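Local coordinates for NADPH Quinone Oxidoreductase (Streptococcus mutans, PDB 4F8Y), which probably catalyses the two-electron reduction of quinones such as menadione by NADPH, using bound FAD as the electron carrier, at residues A[61-72]-A[95-104]; A[113-124]-A[145-154]. One frame throughout, in Å; residues are numbered along the deposited sequence.

In the fold
Along the chain the two contacts come in series, neither nesting nor crossing: interaction 1 closes at Phe104 before interaction 2 opens at Leu113. Interaction 1 bridges 22 intervening residues, strand 76-82 among them, and joins helix 65-73 to the end of helix 90-99 and the loop beyond. Interaction 2 closes a 20-residue loop, bringing helix 143-150 and the turn after it back to strand 120-127, its partner in a beta-alpha-beta unit, and to strand 113-115 of the antiparallel pair with 106-108. Their centres lie about 14 Å apart, and they meet directly: Lys120 NZ reaches Thr72 O at 3.0 Å, a probable hydrogen bond, and Ile96 packs on Ile149. Both touch the second subunit.

Interaction 1 (A[61-72]-A[95-104]); sequences VAEMEKYRDLVT and FIDRVFVADF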
loop_
_atom_site.group_PDB
_atom_site.type_symbol
_atom_site.label_atom_id
_atom_site.label_comp_id
_atom_site.label_asym_id
_atom_site.label_seq_id
_atom_site.Cartn_x
_atom_site.Cartn_y
_atom_site.Cartn_z
ATOM N N VAL A 61 -5.838 -5.231 -19.892
ATOM C CA VAL A 61 -7.011 -5.636 -19.115
ATOM C C VAL A 61 -8.139 -4.622 -19.326
ATOM O O VAL A 61 -7.915 -3.411 -19.274
ATOM C CB VAL A 61 -6.692 -5.830 -17.603
ATOM C CG1 VAL A 61 -7.969 -5.875 -16.793
ATOM C CG2 VAL A 61 -5.868 -7.103 -17.378
ATOM N N ALA A 62 -9.349 -5.121 -19.574
ATOM C CA ALA A 62 -10.480 -4.271 -19.969
ATOM C C ALA A 62 -10.961 -3.259 -18.919
ATOM O O ALA A 62 -11.099 -2.070 -19.211
ATOM C CB ALA A 62 -11.647 -5.135 -20.423
ATOM N N GLU A 63 -11.242 -3.746 -17.713
ATOM C CA GLU A 63 -11.809 -2.931 -16.637
ATOM C C GLU A 63 -10.936 -1.717 -16.302
ATOM O O GLU A 63 -11.434 -0.677 -15.843
ATOM C CB GLU A 63 -12.015 -3.795 -15.390
ATOM C CG GLU A 63 -12.580 -3.052 -14.196
ATOM C CD GLU A 63 -12.583 -3.894 -12.941
ATOM O OE1 GLU A 63 -11.978 -4.986 -12.948
ATOM O OE2 GLU A 63 -13.191 -3.468 -11.943
ATOM N N MET A 64 -9.638 -1.852 -16.555
ATOM C CA MET A 64 -8.671 -0.818 -16.191
ATOM C C MET A 64 -8.397 0.164 -17.317
ATOM O O MET A 64 -7.613 1.102 -17.146
ATOM C CB MET A 64 -7.360 -1.449 -15.719
ATOM C CG MET A 64 -7.458 -2.149 -14.370
ATOM S SD MET A 64 -7.919 -1.033 -13.025
ATOM C CE MET A 64 -9.657 -1.433 -12.818
ATOM N N GLU A 65 -9.045 -0.041 -18.463
ATOM C CA GLU A 65 -8.785 0.814 -19.609
ATOM C C GLU A 65 -9.180 2.265 -19.349
ATOM O O GLU A 65 -8.481 3.194 -19.774
ATOM C CB GLU A 65 -9.484 0.318 -20.859
ATOM C CG GLU A 65 -9.263 1.294 -21.994
ATOM C CD GLU A 65 -9.780 0.811 -23.314
ATOM O OE1 GLU A 65 -10.563 -0.167 -23.341
ATOM O OE2 GLU A 65 -9.397 1.423 -24.329
ATOM N N LYS A 66 -10.306 2.452 -18.665
ATOM C CA LYS A 66 -10.763 3.777 -18.272
ATOM C C LYS A 66 -9.656 4.515 -17.518
ATOM O O LYS A 66 -9.418 5.718 -17.729
ATOM C CB LYS A 66 -12.008 3.665 -17.379
ATOM C CG LYS A 66 -12.654 5.007 -17.081
ATOM C CD LYS A 66 -13.574 4.979 -15.880
ATOM C CE LYS A 66 -13.887 6.411 -15.452
ATOM N NZ LYS A 66 -14.978 6.513 -14.441
ATOM N N TYR A 67 -8.974 3.776 -16.649
ATOM C CA TYR A 67 -7.993 4.358 -15.740
ATOM C C TYR A 67 -6.590 4.500 -16.342
ATOM O O TYR A 67 -5.838 5.385 -15.935
ATOM C CB TYR A 67 -7.994 3.599 -14.409
ATOM C CG TYR A 67 -9.391 3.470 -13.834
ATOM C CD1 TYR A 67 -10.033 4.565 -13.262
ATOM C CD2 TYR A 67 -10.079 2.266 -13.884
ATOM C CE1 TYR A 67 -11.311 4.459 -12.740
ATOM C CE2 TYR A 67 -11.355 2.153 -13.377
ATOM C CZ TYR A 67 -11.964 3.252 -12.803
ATOM O OH TYR A 67 -13.233 3.142 -12.293
ATOM N N ARG A 68 -6.244 3.663 -17.321
ATOM C CA ARG A 68 -5.029 3.885 -18.101
ATOM C C ARG A 68 -5.173 5.160 -18.921
ATOM O O ARG A 68 -4.268 5.992 -18.971
ATOM C CB ARG A 68 -4.753 2.720 -19.046
ATOM C CG ARG A 68 -4.229 1.464 -18.365
ATOM C CD ARG A 68 -3.683 0.458 -19.376
ATOM N NE ARG A 68 -4.717 -0.055 -20.267
ATOM C CZ ARG A 68 -5.511 -1.087 -19.991
ATOM N NH1 ARG A 68 -5.399 -1.736 -18.838
ATOM N NH2 ARG A 68 -6.419 -1.473 -20.874
ATOM N N ASP A 69 -6.323 5.310 -19.567
ATOM C CA ASP A 69 -6.561 6.449 -20.452
ATOM C C ASP A 69 -6.549 7.789 -19.712
ATOM O O ASP A 69 -6.119 8.802 -20.273
ATOM C CB ASP A 69 -7.874 6.266 -21.213
ATOM C CG ASP A 69 -7.769 5.233 -22.321
ATOM O OD1 ASP A 69 -6.632 4.892 -22.714
ATOM O OD2 ASP A 69 -8.824 4.763 -22.800
ATOM N N LEU A 70 -7.023 7.793 -18.463
ATOM C CA LEU A 70 -6.958 8.982 -17.600
ATOM C C LEU A 70 -5.498 9.376 -17.313
ATOM O O LEU A 70 -5.104 10.548 -17.439
ATOM C CB LEU A 70 -7.712 8.736 -16.283
ATOM C CG LEU A 70 -9.235 8.909 -16.259
ATOM C CD1 LEU A 70 -9.811 8.410 -14.940
ATOM C CD2 LEU A 70 -9.627 10.381 -16.491
ATOM N N VAL A 71 -4.689 8.387 -16.941
ATOM C CA VAL A 71 -3.265 8.631 -16.712
ATOM C C VAL A 71 -2.570 9.186 -17.953
ATOM O O VAL A 71 -1.833 10.155 -17.863
ATOM C CB VAL A 71 -2.534 7.369 -16.220
ATOM C CG1 VAL A 71 -1.026 7.597 -16.226
ATOM C CG2 VAL A 71 -3.024 6.996 -14.833
ATOM N N THR A 72 -2.826 8.583 -19.107
ATOM C CA THR A 72 -2.200 9.021 -20.353
ATOM C C THR A 72 -2.596 10.456 -20.708
ATOM O O THR A 72 -1.781 11.243 -21.196
ATOM C CB THR A 72 -2.569 8.086 -21.529
ATOM O OG1 THR A 72 -2.116 6.749 -21.249
ATOM C CG2 THR A 72 -1.946 8.594 -22.837
ATOM N N PHE A 95 -4.779 0.766 -7.043
ATOM C CA PHE A 95 -4.821 1.649 -8.219
ATOM C C PHE A 95 -3.476 1.617 -8.965
ATOM O O PHE A 95 -3.424 1.473 -10.189
ATOM C CB PHE A 95 -5.200 3.087 -7.813
ATOM C CG PHE A 95 -5.108 4.085 -8.945
ATOM C CD1 PHE A 95 -6.070 4.110 -9.949
ATOM C CD2 PHE A 95 -4.053 4.992 -9.002
ATOM C CE1 PHE A 95 -5.986 5.020 -10.992
ATOM C CE2 PHE A 95 -3.953 5.903 -10.046
ATOM C CZ PHE A 95 -4.923 5.918 -11.043
ATOM N N ILE A 96 -2.392 1.729 -8.205
ATOM C CA ILE A 96 -1.039 1.590 -8.731
ATOM C C ILE A 96 -0.774 0.192 -9.284
ATOM O O ILE A 96 -0.339 0.052 -10.421
ATOM C CB ILE A 96 0.026 1.910 -7.648
ATOM C CG1 ILE A 96 -0.224 3.291 -7.037
ATOM C CG2 ILE A 96 1.423 1.824 -8.234
ATOM C CD1 ILE A 96 -0.300 4.401 -8.078
ATOM N N ASP A 97 -1.031 -0.834 -8.471
ATOM C CA ASP A 97 -0.833 -2.225 -8.875
ATOM C C ASP A 97 -1.497 -2.533 -10.216
ATOM O O ASP A 97 -0.897 -3.157 -11.091
ATOM C CB ASP A 97 -1.413 -3.200 -7.845
ATOM C CG ASP A 97 -0.674 -3.198 -6.531
ATOM O OD1 ASP A 97 0.437 -2.631 -6.445
ATOM O OD2 ASP A 97 -1.224 -3.781 -5.578
ATOM N N ARG A 98 -2.748 -2.120 -10.373
ATOM C CA ARG A 98 -3.520 -2.539 -11.538
ATOM C C ARG A 98 -3.351 -1.644 -12.762
ATOM O O ARG A 98 -3.409 -2.127 -13.893
ATOM C CB ARG A 98 -4.995 -2.668 -11.180
ATOM C CG ARG A 98 -5.270 -3.691 -10.115
ATOM C CD ARG A 98 -6.748 -3.925 -10.045
ATOM N NE ARG A 98 -7.251 -4.487 -11.296
ATOM C CZ ARG A 98 -8.530 -4.760 -11.518
ATOM N NH1 ARG A 98 -9.431 -4.505 -10.579
ATOM N NH2 ARG A 98 -8.910 -5.276 -12.679
ATOM N N VAL A 99 -3.132 -0.350 -12.531
ATOM C CA VAL A 99 -3.028 0.638 -13.608
ATOM C C VAL A 99 -1.578 0.918 -14.070
ATOM O O VAL A 99 -1.292 0.970 -15.273
ATOM C CB VAL A 99 -3.714 1.962 -13.203
ATOM C CG1 VAL A 99 -3.574 3.004 -14.309
ATOM C CG2 VAL A 99 -5.171 1.709 -12.858
ATOM N N PHE A 100 -0.669 1.106 -13.120
ATOM C CA PHE A 100 0.724 1.371 -13.458
ATOM C C PHE A 100 1.457 0.064 -13.751
ATOM O O PHE A 100 2.327 -0.354 -12.990
ATOM C CB PHE A 100 1.408 2.158 -12.330
ATOM C CG PHE A 100 0.928 3.584 -12.219
ATOM C CD1 PHE A 100 -0.419 3.865 -11.984
ATOM C CD2 PHE A 100 1.817 4.645 -12.355
ATOM C CE1 PHE A 100 -0.867 5.170 -11.890
ATOM C CE2 PHE A 100 1.372 5.962 -12.263
ATOM C CZ PHE A 100 0.029 6.222 -12.030
ATOM N N VAL A 101 1.102 -0.573 -14.865
ATOM C CA VAL A 101 1.593 -1.917 -15.171
ATOM C C VAL A 101 2.709 -1.916 -16.222
ATOM O O VAL A 101 2.899 -0.941 -16.937
ATOM C CB VAL A 101 0.441 -2.854 -15.625
ATOM C CG1 VAL A 101 -0.534 -3.112 -14.481
ATOM C CG2 VAL A 101 -0.285 -2.263 -16.821
ATOM N N ALA A 102 3.458 -3.009 -16.300
ATOM C CA ALA A 102 4.501 -3.131 -17.310
ATOM C C ALA A 102 3.889 -3.027 -18.695
ATOM O O ALA A 102 2.853 -3.623 -18.970
ATOM C CB ALA A 102 5.251 -4.442 -17.152
ATOM N N ASP A 103 4.539 -2.248 -19.552
ATOM C CA ASP A 103 4.069 -1.976 -20.907
ATOM C C ASP A 103 3.035 -0.863 -20.964
ATOM O O ASP A 103 2.479 -0.569 -22.018
ATOM C CB ASP A 103 3.560 -3.242 -21.569
ATOM C CG ASP A 103 4.672 -4.191 -21.872
ATOM O OD1 ASP A 103 5.774 -3.692 -22.192
ATOM O OD2 ASP A 103 4.456 -5.417 -21.779
ATOM N N PHE A 104 2.781 -0.246 -19.821
ATOM C CA PHE A 104 2.025 0.992 -19.807
ATOM C C PHE A 104 2.793 2.087 -19.072
ATOM O O PHE A 104 3.177 3.101 -19.665
ATOM C CB PHE A 104 0.636 0.813 -19.192
ATOM C CG PHE A 104 -0.137 2.103 -19.095
ATOM C CD1 PHE A 104 -0.698 2.678 -20.227
ATOM C CD2 PHE A 104 -0.261 2.764 -17.883
ATOM C CE1 PHE A 104 -1.387 3.876 -20.149
ATOM C CE2 PHE A 104 -0.950 3.968 -17.803
ATOM C CZ PHE A 104 -1.513 4.519 -18.938
HETATM O O HOH W 1 -3.627 -1.030 -16.510
#
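Arg68 lies over one face of the Phe104 ring as a CH-pi contact, its CG 3.9 Å from the ring centroid and only 2° off the normal. CB, CG and CD of Arg68 all lie against the ring, so the stem does the covering; the guanidinium beyond is turned steeply to it. A bend at chi3 turns the head back to its own segment, where NH1 and NH2 both grip Val61 O, the latter at 2.9 Å. NH1 lies in the carbonyl plane on a lone pair, whereas NH2 stands above that plane. A water accepts from Arg68 NH1 and donates to Arg98 O, tying the helix 65-73 side to the end of helix 90-99.

The two helices run almost perpendicular, at 96°, and Val99 fills the crossing: its CG2 meets Tyr67 CB at 3.7 Å, while CG1 lies beside Val71 CG2. That Val71 methyl also touches Phe100 CE1, and Val71 CG1 approaches the Phe104 ring. Thr72 OG1 comes to the edge of the same ring, near its plane.

At the outer end, Met64 crosses Arg98 at about a right angle. Bent at chi2 and chi3, its chain sets CE 3.7 Å above the centre of the guanidinium. Glu63 is extended and comes to that group's edge, where Arg98 NH2 donates to Glu63 OE1 at 3.1 Å. The acceptor is near the guanidinium plane, but the nitrogen lies above the carboxylate plane, and the two planes are 78° apart. This salt bridge is therefore a single-bond contact rather than a flat bidentate pair. Two arginines thus flank an apolar crossing: Arg68 gives its N-H groups to Val61 O and a water, while Arg98 divides its own between Glu63 and the backbone oxygen of Asp44.

Interaction 2 (A[113-124]-A[145-154]); sequences LEGHLQGKSAWI and LKKQILKPCA. With VK3 (menadione), chain F.
Leu117 N donates to Cys153 O at 2.8 Å, the one direct hydrogen bond between these segments, with a C=O...N angle of 166°. It holds the turn after helix 143-150 against the link that leads into strand 120-127, the first strand of a beta-alpha-beta unit (120-127, 143-150, 155-163) of the flavodoxin-like fold. Leu117 CD1 packs on Cys153 CB. Gly115 passes close enough that its CA lies 3.2 Å from Pro152 O; a water bridges that same oxygen to Leu113 O.

Deeper in, Ile124 reaches from the strand into the helix. With CG1 anti to the carbonyl carbon (chi1 -63°) and the chain extended beyond it, CD1 is carried to 3.7 Å from Leu145 CD2 and also meets Leu150 CD1, which in turn rests on Ala122 CB. Phe81 of strand 76-82 touches both Ile124 and Leu145.

The helix ends in a Schellman motif: Ile155 N bonds to Leu150 O and Ala154 N to Lys151 O, with Ala154 (positive phi) as C-prime. On the side of the quinone, Leu113 also packs on Tyr106 and Tyr108 of the menadione pocket, and its CD1 approaches menadione C3K at 3.5 Å.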
loop_
_atom_site.group_PDB
_atom_site.type_symbol
_atom_site.label_atom_id
_atom_site.label_comp_id
_atom_site.label_asym_id
_atom_site.label_seq_id
_atom_site.Cartn_x
_atom_site.Cartn_y
_atom_site.Cartn_z
ATOM N N LEU A 113 14.707 -0.266 -15.113
ATOM C CA LEU A 113 13.403 0.118 -15.648
ATOM C C LEU A 113 13.516 1.372 -16.501
ATOM O O LEU A 113 14.381 2.221 -16.275
ATOM C CB LEU A 113 12.379 0.384 -14.532
ATOM C CG LEU A 113 12.019 -0.665 -13.479
ATOM C CD1 LEU A 113 10.832 -0.182 -12.654
ATOM C CD2 LEU A 113 11.720 -2.016 -14.111
ATOM N N GLU A 114 12.615 1.480 -17.469
ATOM C CA GLU A 114 12.450 2.674 -18.283
ATOM C C GLU A 114 11.046 3.221 -18.039
ATOM O O GLU A 114 10.069 2.543 -18.328
ATOM C CB GLU A 114 12.592 2.288 -19.754
ATOM C CG GLU A 114 11.996 3.274 -20.729
ATOM C CD GLU A 114 12.939 4.409 -21.028
ATOM O OE1 GLU A 114 14.155 4.149 -21.163
ATOM O OE2 GLU A 114 12.465 5.563 -21.132
ATOM N N GLY A 115 10.930 4.430 -17.503
ATOM C CA GLY A 115 9.620 5.032 -17.309
ATOM C C GLY A 115 8.954 5.417 -18.622
ATOM O O GLY A 115 9.619 5.906 -19.538
ATOM N N HIS A 116 7.641 5.213 -18.713
ATOM C CA HIS A 116 6.875 5.545 -19.923
ATOM C C HIS A 116 5.916 6.728 -19.752
ATOM O O HIS A 116 5.195 7.088 -20.687
ATOM C CB HIS A 116 6.069 4.335 -20.401
ATOM C CG HIS A 116 6.903 3.247 -21.002
ATOM N ND1 HIS A 116 6.372 2.260 -21.806
ATOM C CD2 HIS A 116 8.229 2.993 -20.922
ATOM C CE1 HIS A 116 7.335 1.438 -22.182
ATOM N NE2 HIS A 116 8.473 1.863 -21.662
ATOM N N LEU A 117 5.910 7.324 -18.562
ATOM C CA LEU A 117 4.987 8.411 -18.250
ATOM C C LEU A 117 5.696 9.761 -18.212
ATOM O O LEU A 117 5.328 10.649 -17.449
ATOM C CB LEU A 117 4.263 8.134 -16.932
ATOM C CG LEU A 117 3.453 6.831 -16.937
ATOM C CD1 LEU A 117 2.747 6.610 -15.606
ATOM C CD2 LEU A 117 2.454 6.825 -18.096
ATOM N N GLN A 118 6.719 9.896 -19.051
ATOM C CA GLN A 118 7.434 11.158 -19.243
ATOM C C GLN A 118 6.493 12.275 -19.687
ATOM O O GLN A 118 5.487 12.027 -20.345
ATOM C CB GLN A 118 8.549 10.980 -20.274
ATOM C CG GLN A 118 8.105 10.293 -21.570
ATOM C CD GLN A 118 8.147 8.771 -21.479
ATOM O OE1 GLN A 118 8.707 8.210 -20.537
ATOM N NE2 GLN A 118 7.563 8.100 -22.467
ATOM N N GLY A 119 6.823 13.508 -19.315
ATOM C CA GLY A 119 6.003 14.658 -19.657
ATOM C C GLY A 119 4.967 14.957 -18.594
ATOM O O GLY A 119 4.182 15.897 -18.721
ATOM N N LYS A 120 4.961 14.147 -17.539
ATOM C CA LYS A 120 4.027 14.334 -16.441
ATOM C C LYS A 120 4.736 14.733 -15.156
ATOM O O LYS A 120 5.894 14.388 -14.938
ATOM C CB LYS A 120 3.187 13.074 -16.215
ATOM C CG LYS A 120 2.340 12.700 -17.419
ATOM C CD LYS A 120 1.515 11.451 -17.171
ATOM C CE LYS A 120 1.336 10.656 -18.455
ATOM N NZ LYS A 120 0.655 11.445 -19.514
ATOM N N SER A 121 4.025 15.484 -14.324
ATOM C CA SER A 121 4.478 15.844 -12.985
ATOM C C SER A 121 3.386 15.481 -11.985
ATOM O O SER A 121 2.306 15.044 -12.370
ATOM C CB SER A 121 4.808 17.335 -12.904
ATOM O OG SER A 121 3.820 18.112 -13.549
ATOM N N ALA A 122 3.660 15.645 -10.700
ATOM C CA ALA A 122 2.683 15.239 -9.697
ATOM C C ALA A 122 2.783 16.016 -8.397
ATOM O O ALA A 122 3.802 16.625 -8.092
ATOM C CB ALA A 122 2.787 13.731 -9.421
ATOM N N TRP A 123 1.700 15.978 -7.636
ATOM C CA TRP A 123 1.651 16.568 -6.315
ATOM C C TRP A 123 0.983 15.526 -5.445
ATOM O O TRP A 123 -0.069 14.997 -5.799
ATOM C CB TRP A 123 0.824 17.854 -6.354
ATOM C CG TRP A 123 0.754 18.633 -5.069
ATOM C CD1 TRP A 123 1.626 18.582 -4.019
ATOM C CD2 TRP A 123 -0.226 19.619 -4.727
ATOM N NE1 TRP A 123 1.230 19.458 -3.033
ATOM C CE2 TRP A 123 0.098 20.109 -3.448
ATOM C CE3 TRP A 123 -1.356 20.132 -5.382
ATOM C CZ2 TRP A 123 -0.663 21.089 -2.812
ATOM C CZ3 TRP A 123 -2.109 21.094 -4.750
ATOM C CH2 TRP A 123 -1.761 21.564 -3.478
ATOM N N ILE A 124 1.618 15.193 -4.329
ATOM C CA ILE A 124 1.040 14.256 -3.383
ATOM C C ILE A 124 0.669 15.027 -2.125
ATOM O O ILE A 124 1.516 15.696 -1.525
ATOM C CB ILE A 124 2.018 13.122 -3.033
ATOM C CG1 ILE A 124 2.349 12.296 -4.276
ATOM C CG2 ILE A 124 1.441 12.258 -1.925
ATOM C CD1 ILE A 124 3.615 11.491 -4.156
ATOM N N LEU A 145 5.561 6.224 -2.848
ATOM C CA LEU A 145 4.864 6.737 -4.036
ATOM C C LEU A 145 5.664 7.805 -4.800
ATOM O O LEU A 145 5.771 7.756 -6.020
ATOM C CB LEU A 145 3.482 7.282 -3.652
ATOM C CG LEU A 145 2.598 7.865 -4.760
ATOM C CD1 LEU A 145 2.194 6.782 -5.752
ATOM C CD2 LEU A 145 1.355 8.546 -4.165
ATOM N N LYS A 146 6.224 8.770 -4.082
ATOM C CA LYS A 146 7.082 9.767 -4.703
ATOM C C LYS A 146 8.361 9.184 -5.304
ATOM O O LYS A 146 8.661 9.394 -6.481
ATOM C CB LYS A 146 7.477 10.849 -3.693
ATOM C CG LYS A 146 8.643 11.693 -4.194
ATOM C CD LYS A 146 8.725 13.049 -3.523
ATOM C CE LYS A 146 9.763 13.915 -4.213
ATOM N NZ LYS A 146 10.106 15.091 -3.385
ATOM N N LYS A 147 9.127 8.474 -4.480
ATOM C CA LYS A 147 10.484 8.063 -4.845
ATOM C C LYS A 147 10.569 6.729 -5.585
ATOM O O LYS A 147 11.402 6.560 -6.477
ATOM C CB LYS A 147 11.383 8.016 -3.599
ATOM C CG LYS A 147 11.386 9.292 -2.788
ATOM N N GLN A 148 9.719 5.776 -5.211
ATOM C CA GLN A 148 9.850 4.418 -5.734
ATOM C C GLN A 148 8.706 3.954 -6.645
ATOM O O GLN A 148 8.717 2.823 -7.140
ATOM C CB GLN A 148 10.105 3.442 -4.581
ATOM C CG GLN A 148 11.414 3.758 -3.872
ATOM C CD GLN A 148 11.622 2.985 -2.598
ATOM O OE1 GLN A 148 12.455 3.362 -1.773
ATOM N NE2 GLN A 148 10.879 1.897 -2.426
ATOM N N ILE A 149 7.733 4.834 -6.866
ATOM C CA ILE A 149 6.659 4.581 -7.820
ATOM C C ILE A 149 6.670 5.619 -8.950
ATOM O O ILE A 149 7.008 5.306 -10.091
ATOM C CB ILE A 149 5.267 4.562 -7.143
ATOM C CG1 ILE A 149 5.252 3.594 -5.952
ATOM C CG2 ILE A 149 4.187 4.190 -8.152
ATOM C CD1 ILE A 149 3.909 3.497 -5.253
ATOM N N LEU A 150 6.317 6.858 -8.624
ATOM C CA LEU A 150 6.139 7.884 -9.646
ATOM C C LEU A 150 7.441 8.188 -10.381
ATOM O O LEU A 150 7.457 8.278 -11.605
ATOM C CB LEU A 150 5.496 9.156 -9.058
ATOM C CG LEU A 150 4.088 9.022 -8.439
ATOM C CD1 LEU A 150 3.644 10.309 -7.766
ATOM C CD2 LEU A 150 3.042 8.567 -9.453
ATOM N N LYS A 151 8.537 8.320 -9.645
ATOM C CA LYS A 151 9.824 8.636 -10.275
ATOM C C LYS A 151 10.309 7.577 -11.280
ATOM O O LYS A 151 10.730 7.926 -12.390
ATOM C CB LYS A 151 10.913 8.956 -9.214
ATOM N N PRO A 152 10.258 6.283 -10.901
ATOM C CA PRO A 152 10.663 5.237 -11.853
ATOM C C PRO A 152 9.847 5.228 -13.148
ATOM O O PRO A 152 10.395 4.877 -14.186
ATOM C CB PRO A 152 10.433 3.937 -11.068
ATOM C CG PRO A 152 10.600 4.338 -9.629
ATOM C CD PRO A 152 10.036 5.741 -9.544
ATOM N N CYS A 153 8.571 5.602 -13.085
ATOM C CA CYS A 153 7.718 5.679 -14.277
ATOM C C CYS A 153 7.937 6.957 -15.090
ATOM O O CYS A 153 7.214 7.211 -16.042
ATOM C CB CYS A 153 6.240 5.561 -13.892
ATOM S SG CYS A 153 5.777 4.016 -13.063
ATOM N N ALA A 154 8.928 7.754 -14.697
ATOM C CA ALA A 154 9.324 8.984 -15.402
ATOM C C ALA A 154 8.434 10.207 -15.137
ATOM O O ALA A 154 8.320 11.096 -15.979
ATOM C CB ALA A 154 9.466 8.735 -16.902
HETATM C C1K VK3 F . 7.821 -2.611 -10.968
HETATM O O1K VK3 F . 6.534 -2.408 -11.455
HETATM C C2K VK3 F . 8.424 -1.552 -10.126
HETATM C C3K VK3 F . 9.702 -1.708 -9.658
HETATM C C4K VK3 F . 10.442 -2.880 -9.977
HETATM O O4K VK3 F . 11.760 -3.021 -9.514
HETATM C C5K VK3 F . 9.860 -3.908 -10.790
HETATM C C6K VK3 F . 10.585 -5.084 -11.111
HETATM C C7K VK3 F . 10.017 -6.063 -11.879
HETATM C C8K VK3 F . 8.632 -5.886 -12.388
HETATM C C9K VK3 F . 7.932 -4.753 -12.083
HETATM C C10 VK3 F . 8.515 -3.743 -11.280
HETATM C C11 VK3 F . 10.311 -0.594 -8.816
HETATM O O HOH W 2 13.219 4.496 -14.233
#